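Local coordinates for GGDEF and EAL domain-containing protein (Vibrio cholerae O1 str. 2010EL-1786, PDB 6PWK) that binds cyclic di-GMP as the GGDEF–EAL receptor LapD, probably relaying the signal to the control of large adhesins in cell adhesion and biofilm formation, at residues A[298-303]-A[327-332]. Residues are numbered along the deposited sequence; the frame is centred on the assembly and turned at random.
Sequences ANLLHF and AGADFG
Two neighbouring parallel strands of the EAL barrel, 301-303 and 330-332, start side by side here, linked by a beta-alpha-beta crossover through helices 307-312 and 314-326. Phe303 straddles Phe331: its N gives a hydrogen bond to Asp330 O (3.0 Å, 163° at the hydrogen), and its O receives one from Gly332 N at 2.9 Å. Two residues before Phe303 on its strand, and two before Gly332 on the other, Asp330 N reaches Leu301 O in a weak bond of 3.4 Å.

Phe303 and Phe331 leave the sheet on the same face, their CB atoms 4.3 Å apart, but the rings part company. With CG beside its own N (chi1 -72°), the Phe303 ring turns back along the strand, and Ala329 CB meets its edge in plane at CE2, 4.0 Å away. The Phe331 ring leads away from Phe303, toward Cys321 and Arg325 of helix 314-326. Val324 of that helix packs on both Phe303 and Ala329, while Ile287 and Leu291 from helix 281-292 add to the apolar layer round Phe303.

His302 and Asp330 occupy the other face. The His302 imidazole hydrogen-bonds to Lys352 and His216. Asp330 OD1 takes a hydrogen bond from Phe331 N at 2.7 Å on its anti side, tilted out of the carboxylate plane, and its salt bridge with Arg325 probably favours the ionised carboxylate of Asp330.

Before the strands, Ala298 CB rests 3.3 Å from Ala327 O. Gly328, at positive phi, closes helix 314-326 as the C-prime residue of a Schellman motif and turns the chain into its strand. Helix, tight turn and parallel strand in succession are characteristic of the TIM-barrel-like EAL fold, whose strand 330-336 carries the magnesium ligand Asp334 further along.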
loop_
_atom_site.group_PDB
_atom_site.type_symbol
_atom_site.label_atom_id
_atom_site.label_comp_id
_atom_site.label_asym_id
_atom_site.label_seq_id
_atom_site.Cartn_x
_atom_site.Cartn_y
_atom_site.Cartn_z
ATOM N N ALA A 298 19.693 25.033 6.106
ATOM C CA ALA A 298 18.581 24.251 6.642
ATOM C C ALA A 298 17.599 25.123 7.413
ATOM O O ALA A 298 16.387 24.876 7.388
ATOM C CB ALA A 298 19.113 23.127 7.529
ATOM N N ASN A 299 18.098 26.149 8.104
ATOM C CA ASN A 299 17.221 27.037 8.858
ATOM C C ASN A 299 16.349 27.908 7.964
ATOM O O ASN A 299 15.423 28.551 8.470
ATOM C CB ASN A 299 18.047 27.918 9.799
ATOM C CG ASN A 299 19.195 28.613 9.091
ATOM O OD1 ASN A 299 20.310 28.093 9.031
ATOM N ND2 ASN A 299 18.928 29.796 8.552
ATOM N N LEU A 300 16.611 27.939 6.658
ATOM C CA LEU A 300 15.859 28.760 5.718
ATOM C C LEU A 300 14.859 27.949 4.900
ATOM O O LEU A 300 14.373 28.433 3.872
ATOM C CB LEU A 300 16.819 29.502 4.785
ATOM C CG LEU A 300 17.811 30.473 5.426
ATOM C CD1 LEU A 300 18.828 30.951 4.402
ATOM C CD2 LEU A 300 17.077 31.653 6.041
ATOM N N LEU A 301 14.540 26.730 5.332
ATOM C CA LEU A 301 13.642 25.844 4.599
ATOM C C LEU A 301 12.413 25.552 5.446
ATOM O O LEU A 301 12.527 24.991 6.541
ATOM C CB LEU A 301 14.343 24.540 4.213
ATOM C CG LEU A 301 15.358 24.594 3.071
ATOM C CD1 LEU A 301 16.057 23.255 2.919
ATOM C CD2 LEU A 301 14.680 24.990 1.773
ATOM N N HIS A 302 11.245 25.932 4.936
ATOM C CA HIS A 302 9.960 25.571 5.523
ATOM C C HIS A 302 9.274 24.588 4.586
ATOM O O HIS A 302 9.090 24.883 3.401
ATOM C CB HIS A 302 9.081 26.804 5.743
ATOM C CG HIS A 302 9.580 27.726 6.811
ATOM N ND1 HIS A 302 8.890 28.853 7.200
ATOM C CD2 HIS A 302 10.699 27.688 7.573
ATOM C CE1 HIS A 302 9.562 29.471 8.156
ATOM N NE2 HIS A 302 10.663 28.784 8.401
ATOM N N PHE A 303 8.904 23.424 5.108
ATOM C CA PHE A 303 8.232 22.400 4.319
ATOM C C PHE A 303 6.729 22.501 4.547
ATOM O O PHE A 303 6.250 22.288 5.664
ATOM C CB PHE A 303 8.752 21.007 4.672
ATOM C CG PHE A 303 10.145 20.744 4.174
ATOM C CD1 PHE A 303 10.364 20.353 2.865
ATOM C CD2 PHE A 303 11.237 20.902 5.012
ATOM C CE1 PHE A 303 11.644 20.117 2.400
ATOM C CE2 PHE A 303 12.521 20.666 4.554
ATOM C CZ PHE A 303 12.725 20.274 3.246
ATOM N N ALA A 327 17.261 17.878 11.180
ATOM C CA ALA A 327 18.293 18.444 10.324
ATOM C C ALA A 327 18.316 19.967 10.346
ATOM O O ALA A 327 19.042 20.575 9.552
ATOM C CB ALA A 327 18.113 17.946 8.891
ATOM N N GLY A 328 17.542 20.598 11.224
ATOM C CA GLY A 328 17.562 22.042 11.340
ATOM C C GLY A 328 16.580 22.785 10.467
ATOM O O GLY A 328 16.737 23.996 10.276
ATOM N N ALA A 329 15.578 22.107 9.922
ATOM C CA ALA A 329 14.522 22.740 9.153
ATOM C C ALA A 329 13.229 22.721 9.967
ATOM O O ALA A 329 13.215 22.333 11.141
ATOM C CB ALA A 329 14.369 22.047 7.797
ATOM N N ASP A 330 12.133 23.146 9.343
ATOM C CA ASP A 330 10.841 23.172 10.013
ATOM C C ASP A 330 9.746 22.944 8.977
ATOM O O ASP A 330 10.015 22.801 7.781
ATOM C CB ASP A 330 10.642 24.488 10.771
ATOM C CG ASP A 330 9.817 24.313 12.029
ATOM O OD1 ASP A 330 9.053 23.327 12.105
ATOM O OD2 ASP A 330 9.934 25.159 12.941
ATOM N N PHE A 331 8.499 22.917 9.448
ATOM C CA PHE A 331 7.376 22.566 8.591
ATOM C C PHE A 331 6.128 23.323 9.028
ATOM O O PHE A 331 6.040 23.822 10.153
ATOM C CB PHE A 331 7.110 21.055 8.609
ATOM C CG PHE A 331 6.717 20.525 9.961
ATOM C CD1 PHE A 331 5.383 20.449 10.333
ATOM C CD2 PHE A 331 7.683 20.107 10.861
ATOM C CE1 PHE A 331 5.022 19.966 11.577
ATOM C CE2 PHE A 331 7.327 19.622 12.104
ATOM C CZ PHE A 331 5.995 19.552 12.463
ATOM N N GLY A 332 5.154 23.385 8.117
ATOM C CA GLY A 332 3.870 23.995 8.390
ATOM C C GLY A 332 2.752 23.228 7.709
ATOM O O GLY A 332 2.990 22.241 7.012
#